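Local coordinates for designed helical repeat protein (Synthetic construct, PDB 5CWG), which has no known natural function, being a de novo designed protein built to fold into a stack of repeated helix pairs, at residues V16-A30 against V67-A81. Sequence-based numbering, arbitrary orientation. Where two conformers were deposited one is given.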
loop_
_atom_site.group_PDB
_atom_site.type_symbol
_atom_site.label_atom_id
_atom_site.label_comp_id
_atom_site.label_asym_id
_atom_site.label_seq_id
_atom_site.Cartn_x
_atom_site.Cartn_y
_atom_site.Cartn_z
ATOM N N VAL A 16 -6.812 14.482 -6.476
ATOM C CA VAL A 16 -6.919 14.811 -5.061
ATOM C C VAL A 16 -7.702 16.114 -4.902
ATOM O O VAL A 16 -8.610 16.230 -4.054
ATOM C CB VAL A 16 -5.550 14.853 -4.388
ATOM C CG1 VAL A 16 -5.705 15.216 -2.925
ATOM C CG2 VAL A 16 -4.872 13.507 -4.505
ATOM N N VAL A 17 -7.391 17.103 -5.721
ATOM C CA VAL A 17 -8.090 18.380 -5.653
ATOM C C VAL A 17 -9.579 18.237 -5.987
ATOM O O VAL A 17 -10.408 18.813 -5.293
ATOM C CB VAL A 17 -7.414 19.449 -6.547
ATOM C CG1 VAL A 17 -8.303 20.679 -6.767
ATOM C CG2 VAL A 17 -6.056 19.854 -5.975
ATOM N N GLU A 18 -9.920 17.460 -7.013
ATOM C CA GLU A 18 -11.318 17.308 -7.402
ATOM C C GLU A 18 -12.107 16.642 -6.272
ATOM O O GLU A 18 -13.244 17.010 -5.996
ATOM C CB GLU A 18 -11.410 16.522 -8.708
ATOM C CG GLU A 18 -10.988 17.356 -9.918
ATOM C CD GLU A 18 -10.784 16.558 -11.205
ATOM O OE1 GLU A 18 -10.693 17.204 -12.269
ATOM O OE2 GLU A 18 -10.699 15.310 -11.167
ATOM N N ASN A 19 -11.503 15.673 -5.602
ATOM C CA ASN A 19 -12.175 14.991 -4.511
ATOM C C ASN A 19 -12.364 15.899 -3.312
ATOM O O ASN A 19 -13.414 15.865 -2.658
ATOM C CB ASN A 19 -11.461 13.692 -4.150
ATOM C CG ASN A 19 -11.872 12.548 -5.058
ATOM O OD1 ASN A 19 -12.863 11.867 -4.795
ATOM N ND2 ASN A 19 -11.129 12.349 -6.127
ATOM N N ALA A 20 -11.363 16.718 -3.030
ATOM C CA ALA A 20 -11.506 17.694 -1.957
ATOM C C ALA A 20 -12.632 18.682 -2.297
ATOM O O ALA A 20 -13.478 18.974 -1.464
ATOM C CB ALA A 20 -10.205 18.427 -1.744
ATOM N N LYS A 21 -12.652 19.171 -3.524
ATOM C CA LYS A 21 -13.677 20.107 -3.959
ATOM C C LYS A 21 -15.078 19.483 -3.835
ATOM O O LYS A 21 -16.023 20.147 -3.420
ATOM C CB LYS A 21 -13.416 20.535 -5.420
ATOM C CG LYS A 21 -14.269 21.690 -5.905
ATOM C CD LYS A 21 -13.953 22.075 -7.353
ATOM C CE LYS A 21 -14.831 23.236 -7.832
ATOM N NZ LYS A 21 -14.538 23.639 -9.247
ATOM N N ARG A 22 -15.198 18.209 -4.200
ATOM C CA ARG A 22 -16.481 17.506 -4.155
ATOM C C ARG A 22 -17.108 17.560 -2.767
ATOM O O ARG A 22 -18.323 17.782 -2.639
ATOM C CB ARG A 22 -16.305 16.045 -4.602
ATOM C CG ARG A 22 -17.494 15.111 -4.363
ATOM C CD ARG A 22 -18.414 15.012 -5.558
ATOM N NE ARG A 22 -19.491 14.057 -5.293
ATOM C CZ ARG A 22 -19.429 12.753 -5.552
ATOM N NH1 ARG A 22 -18.350 12.221 -6.110
ATOM N NH2 ARG A 22 -20.465 11.976 -5.265
ATOM N N LYS A 23 -16.298 17.374 -1.724
ATOM C CA LYS A 23 -16.831 17.320 -0.369
ATOM C C LYS A 23 -16.556 18.559 0.465
ATOM O O LYS A 23 -16.866 18.577 1.637
ATOM C CB LYS A 23 -16.409 16.032 0.337
ATOM C CG LYS A 23 -14.962 15.886 0.587
ATOM C CD LYS A 23 -14.666 14.612 1.401
ATOM C CE LYS A 23 -14.925 14.798 2.875
ATOM N NZ LYS A 23 -14.800 13.528 3.630
ATOM N N GLY A 24 -16.041 19.613 -0.150
ATOM C CA GLY A 24 -15.771 20.844 0.555
ATOM C C GLY A 24 -14.532 20.839 1.443
ATOM O O GLY A 24 -14.414 21.689 2.296
ATOM N N ASP A 25 -13.604 19.902 1.249
ATOM C CA ASP A 25 -12.318 19.954 1.940
ATOM C C ASP A 25 -11.452 21.024 1.255
ATOM O O ASP A 25 -11.648 21.361 0.088
ATOM C CB ASP A 25 -11.637 18.578 1.925
ATOM C CG ASP A 25 -12.228 17.576 2.930
ATOM O OD1 ASP A 25 -13.132 17.934 3.720
ATOM O OD2 ASP A 25 -11.782 16.398 2.937
ATOM N N ASP A 26 -10.476 21.560 1.983
ATOM C CA ASP A 26 -9.671 22.663 1.477
ATOM C C ASP A 26 -8.841 22.250 0.261
ATOM O O ASP A 26 -8.046 21.304 0.333
ATOM C CB ASP A 26 -8.715 23.162 2.554
ATOM C CG ASP A 26 -8.101 24.476 2.188
ATOM O OD1 ASP A 26 -7.083 24.460 1.501
ATOM O OD2 ASP A 26 -8.661 25.531 2.550
ATOM N N THR A 27 -9.009 22.949 -0.853
ATOM C CA THR A 27 -8.369 22.532 -2.098
ATOM C C THR A 27 -6.897 22.921 -2.185
ATOM O O THR A 27 -6.143 22.247 -2.866
ATOM C CB THR A 27 -9.113 23.038 -3.357
ATOM O OG1 THR A 27 -9.230 24.458 -3.300
ATOM C CG2 THR A 27 -10.493 22.394 -3.479
ATOM N N GLU A 28 -6.500 24.013 -1.536
ATOM C CA GLU A 28 -5.079 24.381 -1.489
ATOM C C GLU A 28 -4.310 23.372 -0.666
ATOM O O GLU A 28 -3.225 22.942 -1.059
ATOM C CB GLU A 28 -4.906 25.791 -0.945
ATOM C CG GLU A 28 -5.335 26.868 -1.935
ATOM C CD GLU A 28 -5.024 28.272 -1.441
ATOM O OE1 GLU A 28 -4.236 28.409 -0.477
ATOM O OE2 GLU A 28 -5.578 29.234 -2.013
ATOM N N GLU A 29 -4.886 22.940 0.447
ATOM C CA GLU A 29 -4.285 21.886 1.255
ATOM C C GLU A 29 -4.177 20.598 0.448
ATOM O O GLU A 29 -3.165 19.903 0.490
ATOM C CB GLU A 29 -5.080 21.656 2.558
ATOM C CG GLU A 29 -4.462 20.570 3.418
ATOM C CD GLU A 29 -5.281 20.158 4.623
ATOM O OE1 GLU A 29 -6.312 20.794 4.922
ATOM O OE2 GLU A 29 -4.887 19.185 5.294
ATOM N N ALA A 30 -5.216 20.298 -0.320
ATOM C CA ALA A 30 -5.254 19.072 -1.102
ATOM C C ALA A 30 -4.181 19.077 -2.189
ATOM O O ALA A 30 -3.540 18.039 -2.449
ATOM C CB ALA A 30 -6.643 18.877 -1.710
ATOM N N VAL A 67 -8.152 7.934 -1.762
ATOM C CA VAL A 67 -8.778 9.257 -1.786
ATOM C C VAL A 67 -10.235 9.188 -2.275
ATOM O O VAL A 67 -11.115 9.819 -1.694
ATOM C CB VAL A 67 -7.938 10.245 -2.642
ATOM C CG1 VAL A 67 -8.745 11.438 -3.100
ATOM C CG2 VAL A 67 -6.708 10.640 -1.889
ATOM N N GLU A 68 -10.491 8.425 -3.326
ATOM C CA GLU A 68 -11.847 8.301 -3.832
ATOM C C GLU A 68 -12.749 7.632 -2.797
ATOM O O GLU A 68 -13.904 8.035 -2.595
ATOM C CB GLU A 68 -11.839 7.549 -5.166
ATOM C CG GLU A 68 -11.265 8.427 -6.266
ATOM C CD GLU A 68 -11.070 7.726 -7.598
ATOM O OE1 GLU A 68 -11.048 6.490 -7.640
ATOM O OE2 GLU A 68 -10.848 8.432 -8.598
ATOM N N ASN A 69 -12.248 6.615 -2.118
ATOM C CA ASN A 69 -13.032 5.992 -1.071
ATOM C C ASN A 69 -13.170 6.890 0.155
ATOM O O ASN A 69 -14.156 6.786 0.887
ATOM C CB ASN A 69 -12.435 4.648 -0.693
ATOM C CG ASN A 69 -13.484 3.605 -0.454
ATOM O OD1 ASN A 69 -14.455 3.486 -1.221
ATOM N ND2 ASN A 69 -13.297 2.829 0.590
ATOM N N ALA A 70 -12.215 7.790 0.374
ATOM C CA ALA A 70 -12.325 8.754 1.465
ATOM C C ALA A 70 -13.493 9.694 1.195
ATOM O O ALA A 70 -14.238 10.052 2.100
ATOM C CB ALA A 70 -11.014 9.529 1.632
ATOM N N GLN A 71 -13.654 10.094 -0.053
ATOM C CA GLN A 71 -14.752 10.991 -0.424
ATOM C C GLN A 71 -16.108 10.312 -0.193
ATOM O O GLN A 71 -17.067 10.951 0.232
ATOM C CB GLN A 71 -14.587 11.436 -1.883
ATOM C CG GLN A 71 -15.674 12.370 -2.387
ATOM C CD GLN A 71 -16.928 11.594 -2.836
ATOM O OE1 GLN A 71 -16.810 10.563 -3.496
ATOM N NE2 GLN A 71 -18.118 12.078 -2.464
ATOM N N ARG A 72 -16.180 9.013 -0.450
ATOM C CA ARG A 72 -17.431 8.280 -0.233
ATOM C C ARG A 72 -17.715 7.956 1.211
ATOM O O ARG A 72 -18.882 7.805 1.607
ATOM C CB ARG A 72 -17.344 6.970 -0.989
ATOM C CG ARG A 72 -17.442 7.174 -2.474
ATOM C CD ARG A 72 -17.659 5.861 -3.143
ATOM N NE ARG A 72 -16.439 5.088 -3.156
ATOM C CZ ARG A 72 -15.543 5.162 -4.140
ATOM N NH1 ARG A 72 -15.735 5.978 -5.160
ATOM N NH2 ARG A 72 -14.459 4.429 -4.106
ATOM N N GLU A 73 -16.665 7.818 2.013
ATOM C CA GLU A 73 -16.790 7.206 3.334
ATOM C C GLU A 73 -16.572 8.142 4.509
ATOM O O GLU A 73 -16.580 7.693 5.656
ATOM C CB GLU A 73 -15.848 6.002 3.441
ATOM C CG GLU A 73 -16.115 4.883 2.460
ATOM C CD GLU A 73 -17.476 4.245 2.622
ATOM O OE1 GLU A 73 -18.086 4.337 3.713
ATOM O OE2 GLU A 73 -17.962 3.691 1.609
ATOM N N GLY A 74 -16.400 9.426 4.242
ATOM C CA GLY A 74 -16.307 10.413 5.315
ATOM C C GLY A 74 -14.925 10.638 5.898
ATOM O O GLY A 74 -14.798 10.941 7.084
ATOM N N TYR A 75 -13.886 10.515 5.078
ATOM C CA TYR A 75 -12.525 10.765 5.535
ATOM C C TYR A 75 -11.971 12.024 4.899
ATOM O O TYR A 75 -12.260 12.350 3.754
ATOM C CB TYR A 75 -11.628 9.582 5.199
ATOM C CG TYR A 75 -11.943 8.321 5.955
ATOM C CD1 TYR A 75 -13.040 7.534 5.614
ATOM C CD2 TYR A 75 -11.178 7.935 7.043
ATOM C CE1 TYR A 75 -13.342 6.394 6.328
ATOM C CE2 TYR A 75 -11.461 6.794 7.754
ATOM C CZ TYR A 75 -12.564 6.027 7.399
ATOM O OH TYR A 75 -12.896 4.883 8.092
ATOM N N ASP A 76 -11.134 12.714 5.652
ATOM C CA ASP A 76 -10.475 13.904 5.133
ATOM C C ASP A 76 -9.592 13.539 3.947
ATOM O O ASP A 76 -8.773 12.613 4.019
ATOM C CB ASP A 76 -9.617 14.544 6.226
ATOM C CG ASP A 76 -8.971 15.825 5.771
ATOM O OD1 ASP A 76 -9.610 16.877 5.858
ATOM O OD2 ASP A 76 -7.818 15.773 5.300
ATOM N N ILE A 77 -9.739 14.275 2.854
ATOM C CA ILE A 77 -9.067 13.911 1.616
ATOM C C ILE A 77 -7.547 14.022 1.737
ATOM O O ILE A 77 -6.825 13.148 1.285
ATOM C CB ILE A 77 -9.564 14.792 0.446
ATOM C CG1 ILE A 77 -11.052 14.535 0.119
ATOM C CG2 ILE A 77 -8.708 14.595 -0.797
ATOM C CD1 ILE A 77 -11.455 13.091 -0.003
ATOM N N SER A 78 -7.060 15.119 2.295
ATOM C CA SER A 78 -5.614 15.312 2.372
ATOM C C SER A 78 -4.970 14.290 3.295
ATOM O O SER A 78 -3.899 13.754 2.982
ATOM C CB SER A 78 -5.299 16.732 2.803
ATOM O OG SER A 78 -5.569 17.655 1.780
ATOM N N GLU A 79 -5.587 14.033 4.437
ATOM C CA GLU A 79 -5.021 13.058 5.335
ATOM C C GLU A 79 -5.014 11.672 4.701
ATOM O O GLU A 79 -4.080 10.904 4.884
ATOM C CB GLU A 79 -5.751 13.085 6.671
ATOM C CG GLU A 79 -5.498 14.382 7.483
ATOM C CD GLU A 79 -6.320 14.483 8.753
ATOM O OE1 GLU A 79 -6.155 15.482 9.496
ATOM O OE2 GLU A 79 -7.146 13.584 9.014
ATOM N N ALA A 80 -6.062 11.358 3.951
ATOM C CA ALA A 80 -6.139 10.074 3.272
ATOM C C ALA A 80 -5.016 9.917 2.239
ATOM O O ALA A 80 -4.364 8.870 2.168
ATOM C CB ALA A 80 -7.524 9.902 2.593
ATOM N N ALA A 81 -4.781 10.961 1.459
ATOM C CA ALA A 81 -3.717 10.927 0.460
ATOM C C ALA A 81 -2.370 10.712 1.119
ATOM O O ALA A 81 -1.533 9.928 0.643
ATOM C CB ALA A 81 -3.719 12.193 -0.328
HETATM O O HOH W 1 -11.757 10.965 -8.634
HETATM O O HOH W 2 -16.998 11.946 2.722
HETATM O O HOH W 3 -12.406 16.810 6.138
HETATM O O HOH W 4 -7.945 18.845 1.861
HETATM O O HOH W 5 -8.664 19.105 4.552
HETATM O O HOH W 6 -6.376 17.756 6.786
#
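I77 packs its side chain as a knob into a hole formed by V16, N19, A20 and K23. Its CG2 meets V16 CG1 at 3.7 Å, and its CG1 lies against the backbone of A20. N19 is in turn a knob among V67, E68, Q71 and I77. N19 CB rests on V67 CG1 at 3.7 Å, while its ND2 bonds to I15 O and gives to a water that also meets E68 OE2. E68 also pairs with K64. In the conformers described, R22 lays a guanidinium face over Q71 NE2, 3.4 Å from R22 CZ. The contact joins two successive helical hairpins of a designed helical repeat. Segments 16-23 and 67-73, on helices 3-23 and 53-73, run nearly parallel (3°), and each helix pairs with the next through a short loop. K23 runs along I77 and crosses to the loop before helix 77-98. Its NZ gives to Y75 O at 2.8 Å, from above the carbonyl plane, and to a water held by Q71 O. A leucine in place of K23 would probably leave Y75 O without this donor and break the water link to Q71 O. D25 OD2 accepts from I77 N at 2.9 Å, nearly straight (167°), at the first turn of helix 77-98. D76, the N-cap of that helix, accepts from E79 N through OD2. Its OD1 lies 3.7 Å from D25 OD2, and a water donating to D25 OD1 and D76 OD1 probably eases the repulsion. S78 OG nestles against A30 CA at 3.2 Å and is linked by another water to D26 O.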